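Local coordinates for protein choline dehydrogenase and related flavoproteins (Aspergillus oryzae, PDB 3Q9T) that oxidises formate as a flavin-dependent oxidase of the glucose-methanol-choline oxidoreductase family, using 8-formyl-FAD as its cofactor, at residues 57-62 and 81-86; 96-101 and 401-406. All coordinates share one frame; numbering follows the deposited sequence.

Contact 1. Residues 57-62 and 81-86. With FAY ([(2R,3S,4R,5R)-5-(6-amino-9H-purin-9-yl)-3,4-dihydroxytetrahydrofuran-2-yl]methyl (2R,3S,4S)-5-(8-formyl-7-methyl-2,4-dioxo-3,4-dihydrobenzo[g]pteridin-10(2H)-yl)-2,3,4-trihydroxypentyl dihydrogen diphosphate), chain D.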
loop_
_atom_site.group_PDB
_atom_site.type_symbol
_atom_site.label_atom_id
_atom_site.label_comp_id
_atom_site.label_asym_id
_atom_site.label_seq_id
_atom_site.Cartn_x
_atom_site.Cartn_y
_atom_site.Cartn_z
ATOM N N ASP A 57 -0.632 9.299 20.415
ATOM C CA ASP A 57 -0.980 7.978 20.909
ATOM C C ASP A 57 -2.433 7.612 20.633
ATOM O O ASP A 57 -2.794 6.458 20.785
ATOM C CB ASP A 57 -0.747 7.881 22.421
ATOM C CG ASP A 57 0.719 7.997 22.804
ATOM O OD1 ASP A 57 1.581 7.501 22.045
ATOM O OD2 ASP A 57 1.005 8.585 23.876
ATOM N N LEU A 58 -3.274 8.583 20.269
ATOM C CA LEU A 58 -4.686 8.301 19.967
ATOM C C LEU A 58 -4.902 7.609 18.612
ATOM O O LEU A 58 -5.995 7.102 18.339
ATOM C CB LEU A 58 -5.543 9.570 20.026
ATOM C CG LEU A 58 -5.703 10.234 21.392
ATOM C CD1 LEU A 58 -6.284 11.635 21.225
ATOM C CD2 LEU A 58 -6.549 9.395 22.340
ATOM N N ARG A 59 -3.875 7.600 17.764
ATOM C CA ARG A 59 -3.931 6.834 16.524
ATOM C C ARG A 59 -4.071 5.350 16.856
ATOM O O ARG A 59 -3.400 4.839 17.746
ATOM C CB ARG A 59 -2.680 7.061 15.665
ATOM C CG ARG A 59 -2.563 8.453 15.042
ATOM C CD ARG A 59 -1.650 8.443 13.784
ATOM N NE ARG A 59 -0.519 7.564 14.008
ATOM C CZ ARG A 59 -0.059 6.663 13.151
ATOM N NH1 ARG A 59 -0.606 6.513 11.949
ATOM N NH2 ARG A 59 0.970 5.912 13.507
ATOM N N ASN A 60 -4.950 4.668 16.139
ATOM C CA ASN A 60 -5.262 3.267 16.409
ATOM C C ASN A 60 -5.949 2.958 17.731
ATOM O O ASN A 60 -6.216 1.791 18.028
ATOM C CB ASN A 60 -4.024 2.391 16.246
ATOM C CG ASN A 60 -3.650 2.217 14.794
ATOM O OD1 ASN A 60 -4.487 1.824 13.981
ATOM N ND2 ASN A 60 -2.401 2.548 14.449
ATOM N N SER A 61 -6.250 3.980 18.520
ATOM C CA SER A 61 -6.917 3.734 19.804
ATOM C C SER A 61 -8.403 3.524 19.567
ATOM O O SER A 61 -8.872 3.566 18.427
ATOM C CB SER A 61 -6.702 4.900 20.776
ATOM O OG SER A 61 -7.430 6.048 20.361
ATOM N N LYS A 62 -9.158 3.320 20.638
ATOM C CA LYS A 62 -10.595 3.133 20.483
ATOM C C LYS A 62 -11.282 4.405 19.971
ATOM O O LYS A 62 -12.409 4.342 19.495
ATOM C CB LYS A 62 -11.245 2.673 21.792
ATOM C CG LYS A 62 -11.317 3.739 22.871
ATOM C CD LYS A 62 -12.206 3.277 24.031
ATOM C CE LYS A 62 -13.678 3.210 23.616
ATOM N NZ LYS A 62 -14.615 3.276 24.786
ATOM N N GLU A 81 -3.179 2.915 2.967
ATOM C CA GLU A 81 -2.708 2.927 4.349
ATOM C C GLU A 81 -3.821 2.751 5.367
ATOM O O GLU A 81 -5.006 3.023 5.091
ATOM C CB GLU A 81 -1.949 4.222 4.657
ATOM C CG GLU A 81 -0.670 4.433 3.842
ATOM C CD GLU A 81 0.520 3.635 4.373
ATOM O OE1 GLU A 81 0.398 3.012 5.445
ATOM O OE2 GLU A 81 1.587 3.642 3.718
ATOM N N LYS A 82 -3.421 2.298 6.551
ATOM C CA LYS A 82 -4.289 2.279 7.709
ATOM C C LYS A 82 -3.391 2.415 8.917
ATOM O O LYS A 82 -2.395 1.723 9.015
ATOM C CB LYS A 82 -5.093 0.979 7.762
ATOM C CG LYS A 82 -5.820 0.729 9.070
ATOM C CD LYS A 82 -6.388 -0.670 9.066
ATOM C CE LYS A 82 -7.101 -0.996 10.343
ATOM N NZ LYS A 82 -8.275 -0.141 10.488
ATOM N N PRO A 83 -3.748 3.300 9.855
ATOM C CA PRO A 83 -5.007 4.041 9.905
ATOM C C PRO A 83 -4.934 5.429 9.291
ATOM O O PRO A 83 -3.961 6.133 9.477
ATOM C CB PRO A 83 -5.222 4.207 11.415
ATOM C CG PRO A 83 -3.816 4.411 11.937
ATOM C CD PRO A 83 -2.974 3.449 11.106
ATOM N N ASN A 84 -5.972 5.823 8.571
ATOM C CA ASN A 84 -6.152 7.218 8.244
ATOM C C ASN A 84 -7.027 7.785 9.349
ATOM O O ASN A 84 -8.243 7.687 9.289
ATOM C CB ASN A 84 -6.836 7.379 6.897
ATOM C CG ASN A 84 -6.909 8.820 6.459
ATOM O OD1 ASN A 84 -7.622 9.164 5.503
ATOM N ND2 ASN A 84 -6.148 9.671 7.128
ATOM N N THR A 85 -6.386 8.351 10.361
ATOM C CA THR A 85 -7.014 8.682 11.634
ATOM C C THR A 85 -8.114 9.751 11.537
ATOM O O THR A 85 -7.951 10.768 10.863
ATOM C CB THR A 85 -5.912 9.120 12.634
ATOM O OG1 THR A 85 -5.093 7.984 12.977
ATOM C CG2 THR A 85 -6.493 9.765 13.883
ATOM N N ARG A 86 -9.230 9.492 12.216
ATOM C CA ARG A 86 -10.360 10.417 12.350
ATOM C C ARG A 86 -10.937 10.184 13.729
ATOM O O ARG A 86 -10.927 9.053 14.207
ATOM C CB ARG A 86 -11.458 10.089 11.333
ATOM C CG ARG A 86 -11.178 10.518 9.893
ATOM C CD ARG A 86 -11.209 12.019 9.766
ATOM N NE ARG A 86 -9.872 12.558 9.543
ATOM C CZ ARG A 86 -9.601 13.847 9.376
ATOM N NH1 ARG A 86 -10.577 14.743 9.426
ATOM N NH2 ARG A 86 -8.349 14.244 9.155
HETATM P P FAY D . -15.354 17.803 11.110
HETATM N N1 FAY D . -6.489 20.623 11.924
HETATM C C2 FAY D . -5.875 21.714 12.534
HETATM O O2 FAY D . -6.334 22.841 12.387
HETATM N N3 FAY D . -5.083 21.513 13.645
HETATM C C4 FAY D . -4.449 20.304 13.791
HETATM O O4 FAY D . -3.284 20.318 14.232
HETATM N N5 FAY D . -4.447 17.966 13.315
HETATM C C6 FAY D . -4.693 15.629 13.342
HETATM C C7 FAY D . -5.429 14.482 13.107
HETATM C C8 FAY D . -6.680 14.582 12.488
HETATM O O8 FAY D . -8.687 13.446 12.077
HETATM C C9 FAY D . -7.222 15.848 12.230
HETATM P PA FAY D . -15.218 15.411 12.615
HETATM C "C1'" FAY D . -8.304 18.442 11.370
HETATM C C10 FAY D . -6.069 19.346 12.211
HETATM N N10 FAY D . -6.897 18.252 11.940
HETATM N N1A FAY D . -22.674 7.414 12.838
HETATM O O1A FAY D . -14.480 14.139 12.363
HETATM C C1B FAY D . -19.157 11.183 13.836
HETATM O O1P FAY D . -16.437 18.423 11.961
HETATM C "C2'" FAY D . -9.336 18.765 12.475
HETATM O "O2'" FAY D . -9.104 17.898 13.527
HETATM C C2A FAY D . -22.607 8.233 13.950
HETATM O O2A FAY D . -14.573 16.299 13.636
HETATM C C2B FAY D . -17.685 11.004 14.163
HETATM O O2B FAY D . -17.455 10.098 15.227
HETATM O O2P FAY D . -15.565 18.121 9.641
HETATM C "C3'" FAY D . -10.874 18.825 12.196
HETATM O "O3'" FAY D . -11.706 18.271 13.212
HETATM N N3A FAY D . -21.606 9.184 14.063
HETATM C C3B FAY D . -17.292 12.413 14.549
HETATM O O3B FAY D . -17.646 12.625 15.893
HETATM O O3P FAY D . -15.408 16.198 11.242
HETATM C "C4'" FAY D . -11.322 18.233 10.883
HETATM O "O4'" FAY D . -10.474 18.806 9.892
HETATM C C4A FAY D . -20.690 9.315 13.070
HETATM C C4B FAY D . -18.200 13.280 13.712
HETATM O O4B FAY D . -19.226 12.441 13.212
HETATM C C4X FAY D . -4.952 19.215 13.056
HETATM C "C5'" FAY D . -12.817 18.538 10.621
HETATM O "O5'" FAY D . -13.834 18.204 11.577
HETATM C C5A FAY D . -20.747 8.507 11.938
HETATM C C5B FAY D . -17.440 13.951 12.584
HETATM O O5B FAY D . -16.710 15.020 13.133
HETATM C C5X FAY D . -5.147 16.861 12.880
HETATM C C6A FAY D . -21.745 7.541 11.820
HETATM N N6A FAY D . -21.742 6.696 10.780
HETATM N N7A FAY D . -19.729 8.857 11.125
HETATM C C7M FAY D . -4.767 13.148 13.356
HETATM C C8A FAY D . -19.036 9.865 11.695
HETATM C C8M FAY D . -7.597 13.425 12.602
HETATM C C9A FAY D . -6.450 16.998 12.373
HETATM N N9A FAY D . -19.614 10.152 12.897
HETATM O O HOH W 1 -3.136 8.107 11.138
#

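Contact 2. Residues 96-101 and 401-406. With FAY ([(2R,3S,4R,5R)-5-(6-amino-9H-purin-9-yl)-3,4-dihydroxytetrahydrofuran-2-yl]methyl (2R,3S,4S)-5-(8-formyl-7-methyl-2,4-dioxo-3,4-dihydrobenzo[g]pteridin-10(2H)-yl)-2,3,4-trihydroxypentyl dihydrogen diphosphate), chain D.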
loop_
_atom_site.group_PDB
_atom_site.type_symbol
_atom_site.label_atom_id
_atom_site.label_comp_id
_atom_site.label_asym_id
_atom_site.label_seq_id
_atom_site.Cartn_x
_atom_site.Cartn_y
_atom_site.Cartn_z
ATOM N N LEU A 96 -8.874 14.435 18.848
ATOM C CA LEU A 96 -7.589 13.747 18.698
ATOM C C LEU A 96 -6.569 14.463 17.804
ATOM O O LEU A 96 -5.531 13.884 17.479
ATOM C CB LEU A 96 -7.760 12.270 18.285
ATOM C CG LEU A 96 -8.613 11.831 17.092
ATOM C CD1 LEU A 96 -8.376 12.648 15.828
ATOM C CD2 LEU A 96 -8.447 10.322 16.810
ATOM N N ASN A 97 -6.856 15.713 17.435
ATOM C CA ASN A 97 -5.998 16.461 16.502
ATOM C C ASN A 97 -4.774 17.091 17.165
ATOM O O ASN A 97 -4.576 16.925 18.374
ATOM C CB ASN A 97 -6.805 17.468 15.649
ATOM C CG ASN A 97 -7.187 18.751 16.416
ATOM O OD1 ASN A 97 -6.677 19.028 17.502
ATOM N ND2 ASN A 97 -8.078 19.545 15.825
ATOM N N TYR A 98 -3.932 17.772 16.381
ATOM C CA TYR A 98 -2.674 18.314 16.920
ATOM C C TYR A 98 -2.691 19.846 17.130
ATOM O O TYR A 98 -1.667 20.540 17.022
ATOM C CB TYR A 98 -1.456 17.808 16.114
ATOM C CG TYR A 98 -1.516 16.304 15.937
ATOM C CD1 TYR A 98 -1.207 15.709 14.718
ATOM C CD2 TYR A 98 -1.931 15.479 16.989
ATOM C CE1 TYR A 98 -1.300 14.333 14.549
ATOM C CE2 TYR A 98 -2.033 14.102 16.831
ATOM C CZ TYR A 98 -1.716 13.536 15.602
ATOM O OH TYR A 98 -1.822 12.174 15.417
ATOM N N PHE A 99 -3.890 20.347 17.410
ATOM C CA PHE A 99 -4.093 21.594 18.152
ATOM C C PHE A 99 -3.918 22.902 17.400
ATOM O O PHE A 99 -4.546 23.896 17.767
ATOM C CB PHE A 99 -3.211 21.613 19.405
ATOM C CG PHE A 99 -3.269 20.359 20.186
ATOM C CD1 PHE A 99 -4.405 20.046 20.939
ATOM C CD2 PHE A 99 -2.204 19.478 20.183
ATOM C CE1 PHE A 99 -4.465 18.871 21.688
ATOM C CE2 PHE A 99 -2.264 18.294 20.921
ATOM C CZ PHE A 99 -3.409 17.993 21.666
ATOM N N THR A 100 -3.063 22.917 16.381
ATOM C CA THR A 100 -2.751 24.159 15.684
ATOM C C THR A 100 -4.005 24.894 15.221
ATOM O O THR A 100 -4.962 24.292 14.730
ATOM C CB THR A 100 -1.808 23.969 14.496
ATOM O OG1 THR A 100 -0.802 22.998 14.819
ATOM C CG2 THR A 100 -1.126 25.294 14.172
ATOM N N TRP A 101 -3.991 26.207 15.415
ATOM C CA TRP A 101 -5.142 27.050 15.138
ATOM C C TRP A 101 -4.684 28.167 14.238
ATOM O O TRP A 101 -4.010 29.098 14.692
ATOM C CB TRP A 101 -5.690 27.616 16.434
ATOM C CG TRP A 101 -6.896 28.502 16.286
ATOM C CD1 TRP A 101 -6.900 29.853 16.130
ATOM C CD2 TRP A 101 -8.278 28.098 16.334
ATOM N NE1 TRP A 101 -8.192 30.320 16.068
ATOM C CE2 TRP A 101 -9.057 29.265 16.191
ATOM C CE3 TRP A 101 -8.925 26.865 16.474
ATOM C CZ2 TRP A 101 -10.448 29.237 16.181
ATOM C CZ3 TRP A 101 -10.306 26.836 16.465
ATOM C CH2 TRP A 101 -11.057 28.016 16.319
ATOM N N GLY A 401 7.985 11.984 16.136
ATOM C CA GLY A 401 6.535 11.879 16.108
ATOM C C GLY A 401 6.015 10.673 15.335
ATOM O O GLY A 401 6.070 10.649 14.098
ATOM N N THR A 402 5.485 9.689 16.064
ATOM C CA THR A 402 4.980 8.461 15.458
ATOM C C THR A 402 3.897 8.772 14.455
ATOM O O THR A 402 3.769 8.061 13.474
ATOM C CB THR A 402 4.386 7.492 16.493
ATOM O OG1 THR A 402 3.516 8.222 17.365
ATOM C CG2 THR A 402 5.499 6.837 17.315
ATOM N N ALA A 403 3.113 9.824 14.711
ATOM C CA ALA A 403 2.017 10.196 13.810
ATOM C C ALA A 403 2.504 10.585 12.418
ATOM O O ALA A 403 1.713 10.649 11.476
ATOM C CB ALA A 403 1.178 11.329 14.406
ATOM N N PHE A 404 3.800 10.859 12.291
ATOM C CA PHE A 404 4.354 11.334 11.025
ATOM C C PHE A 404 5.448 10.430 10.470
ATOM O O PHE A 404 6.243 10.861 9.647
ATOM C CB PHE A 404 4.908 12.742 11.195
ATOM C CG PHE A 404 3.874 13.754 11.580
ATOM C CD1 PHE A 404 2.997 14.257 10.633
ATOM C CD2 PHE A 404 3.777 14.206 12.894
ATOM C CE1 PHE A 404 2.046 15.194 10.976
ATOM C CE2 PHE A 404 2.818 15.168 13.245
ATOM C CZ PHE A 404 1.957 15.653 12.274
ATOM N N GLN A 405 5.484 9.184 10.933
ATOM C CA GLN A 405 6.517 8.222 10.552
ATOM C C GLN A 405 5.863 6.854 10.557
ATOM O O GLN A 405 6.079 6.037 11.456
ATOM C CB GLN A 405 7.675 8.226 11.553
ATOM C CG GLN A 405 8.535 9.468 11.539
ATOM C CD GLN A 405 9.417 9.574 10.311
ATOM O OE1 GLN A 405 10.584 9.212 10.359
ATOM N NE2 GLN A 405 8.869 10.085 9.212
ATOM N N TRP A 406 5.042 6.615 9.551
ATOM C CA TRP A 406 4.125 5.485 9.587
ATOM C C TRP A 406 4.835 4.151 9.364
ATOM O O TRP A 406 4.305 3.108 9.718
ATOM C CB TRP A 406 3.023 5.674 8.546
ATOM C CG TRP A 406 2.058 6.755 8.869
ATOM C CD1 TRP A 406 2.044 7.553 9.982
ATOM C CD2 TRP A 406 0.942 7.154 8.077
ATOM N NE1 TRP A 406 0.990 8.424 9.923
ATOM C CE2 TRP A 406 0.297 8.201 8.765
ATOM C CE3 TRP A 406 0.422 6.725 6.852
ATOM C CZ2 TRP A 406 -0.837 8.826 8.270
ATOM C CZ3 TRP A 406 -0.704 7.350 6.360
ATOM C CH2 TRP A 406 -1.324 8.386 7.074
HETATM P P FAY D . -15.354 17.803 11.110
HETATM N N1 FAY D . -6.489 20.623 11.924
HETATM C C2 FAY D . -5.875 21.714 12.534
HETATM O O2 FAY D . -6.334 22.841 12.387
HETATM N N3 FAY D . -5.083 21.513 13.645
HETATM C C4 FAY D . -4.449 20.304 13.791
HETATM O O4 FAY D . -3.284 20.318 14.232
HETATM N N5 FAY D . -4.447 17.966 13.315
HETATM C C6 FAY D . -4.693 15.629 13.342
HETATM C C7 FAY D . -5.429 14.482 13.107
HETATM C C8 FAY D . -6.680 14.582 12.488
HETATM O O8 FAY D . -8.687 13.446 12.077
HETATM C C9 FAY D . -7.222 15.848 12.230
HETATM P PA FAY D . -15.218 15.411 12.615
HETATM C "C1'" FAY D . -8.304 18.442 11.370
HETATM C C10 FAY D . -6.069 19.346 12.211
HETATM N N10 FAY D . -6.897 18.252 11.940
HETATM N N1A FAY D . -22.674 7.414 12.838
HETATM O O1A FAY D . -14.480 14.139 12.363
HETATM C C1B FAY D . -19.157 11.183 13.836
HETATM O O1P FAY D . -16.437 18.423 11.961
HETATM C "C2'" FAY D . -9.336 18.765 12.475
HETATM O "O2'" FAY D . -9.104 17.898 13.527
HETATM C C2A FAY D . -22.607 8.233 13.950
HETATM O O2A FAY D . -14.573 16.299 13.636
HETATM C C2B FAY D . -17.685 11.004 14.163
HETATM O O2B FAY D . -17.455 10.098 15.227
HETATM O O2P FAY D . -15.565 18.121 9.641
HETATM C "C3'" FAY D . -10.874 18.825 12.196
HETATM O "O3'" FAY D . -11.706 18.271 13.212
HETATM N N3A FAY D . -21.606 9.184 14.063
HETATM C C3B FAY D . -17.292 12.413 14.549
HETATM O O3B FAY D . -17.646 12.625 15.893
HETATM O O3P FAY D . -15.408 16.198 11.242
HETATM C "C4'" FAY D . -11.322 18.233 10.883
HETATM O "O4'" FAY D . -10.474 18.806 9.892
HETATM C C4A FAY D . -20.690 9.315 13.070
HETATM C C4B FAY D . -18.200 13.280 13.712
HETATM O O4B FAY D . -19.226 12.441 13.212
HETATM C C4X FAY D . -4.952 19.215 13.056
HETATM C "C5'" FAY D . -12.817 18.538 10.621
HETATM O "O5'" FAY D . -13.834 18.204 11.577
HETATM C C5A FAY D . -20.747 8.507 11.938
HETATM C C5B FAY D . -17.440 13.951 12.584
HETATM O O5B FAY D . -16.710 15.020 13.133
HETATM C C5X FAY D . -5.147 16.861 12.880
HETATM C C6A FAY D . -21.745 7.541 11.820
HETATM N N6A FAY D . -21.742 6.696 10.780
HETATM N N7A FAY D . -19.729 8.857 11.125
HETATM C C7M FAY D . -4.767 13.148 13.356
HETATM C C8A FAY D . -19.036 9.865 11.695
HETATM C C8M FAY D . -7.597 13.425 12.602
HETATM C C9A FAY D . -6.450 16.998 12.373
HETATM N N9A FAY D . -19.614 10.152 12.897
#

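Contact 1. Residues 57-62 and 81-86
Arg59 lies across Thr85, their side chains meeting at about a right angle. Its CB stands 3.7 Å from Thr85 OG1, CG comes to 3.3 Å of the same oxygen, and CD is still beside it. A bend at chi3 (-39°) then carries the guanidinium toward Pro83, whose CG lies obliquely to it, 3.8 Å from NH1; the tip also packs on Trp406. One water joining the segments accepts from Arg59 NH1 in the plane of the guanidinium and donates to both Pro83 O (2.7 Å) and Thr85 OG1 (2.7 Å). Asp64 OD2 accepts from that hydroxyl and from Asn60 N, and Asp64 OD1 from Arg86 N, so one carboxylate ties both segments together.

Asn60 follows at the third position of a type II turn from Leu58 to Ser61, and its amide meets the proline ring, OD1 and ND2 each 3.4 Å from Pro83 CG. The turn is closed at Leu58 O, which accepts from Ser61 N and Ser61 OG, both from one side of the carbonyl plane. A cis peptide links Pro83 to Lys82, where the chain turns a corner. On the flavin side, Thr85 CG2 lies 3.8 Å from FAY C7M, and Arg86 NE bonds Thr85 O. The arrangement belongs to the FAD pocket of a GMC oxidoreductase, at the methyl- and formyl-bearing end of the isoalloxazine.

Contact 2. Residues 96-101 and 401-406
Tyr98 meets the 401-406 loop most tightly with its hydroxyl end, where OH is 3.3 Å from Ala403 CB. All three touching residues, Tyr98, Ala403 and Phe404, are buried. One face of the tyrosine ring is turned to the cofactor, with FAY C6 3.7 Å above it, displaced from the ring centre toward its margin. With CG beside the backbone N (chi1 -49°), the ring reaches from the flavin to the loop.

Segment 96-101 is one of the flavin-binding segments of this GMC oxidoreductase. Asn97 ND2 donates to the ribityl oxygen FAY O2' (3.0 Å), while its OD1 accepts from Phe99 N in an Asx turn. FAY N3 donates a hydrogen bond to Thr100 O (3.0 Å), and Gln555 also bonds both Asn97 and Thr100.

Looser is the pairing with Phe404, whose CZ sits 4.0 Å from Tyr98 CD1. These side chains run past one another in opposite senses, the ring planes at 61° and the centroids 5.9 Å apart, an oblique pair. The partly exposed Trp406 does not touch 96-101; its indole turns back to bond Ala403 O through NE1 (2.8 Å), 57° above the carbonyl plane. Its own backbone oxygen makes a weak bond to Arg499 of the second subunit.

Contact 2 is wholly buried, whereas contact 1 is only partly so, with Asn60 exposed at its margin. Their chemistry follows: contact 1 joins its segments through a water, with Asp64 as a shared polar partner, while contact 2 rests on aromatic rings, a methyl and a hydroxyl set against it, without a hydrogen bond between its segments. Contact 1 links pieces close in sequence, a loop and the 83-84 strand; contact 2 brings together parts some 300 residues apart. The centres lie 11 Å apart and the two meet directly, Leu58 and Thr85 packing on Leu96. Both border the same flavin, contact 1 through segment 81-86, at the substituted benzene end, and segment 96-101 from there to the pyrimidine.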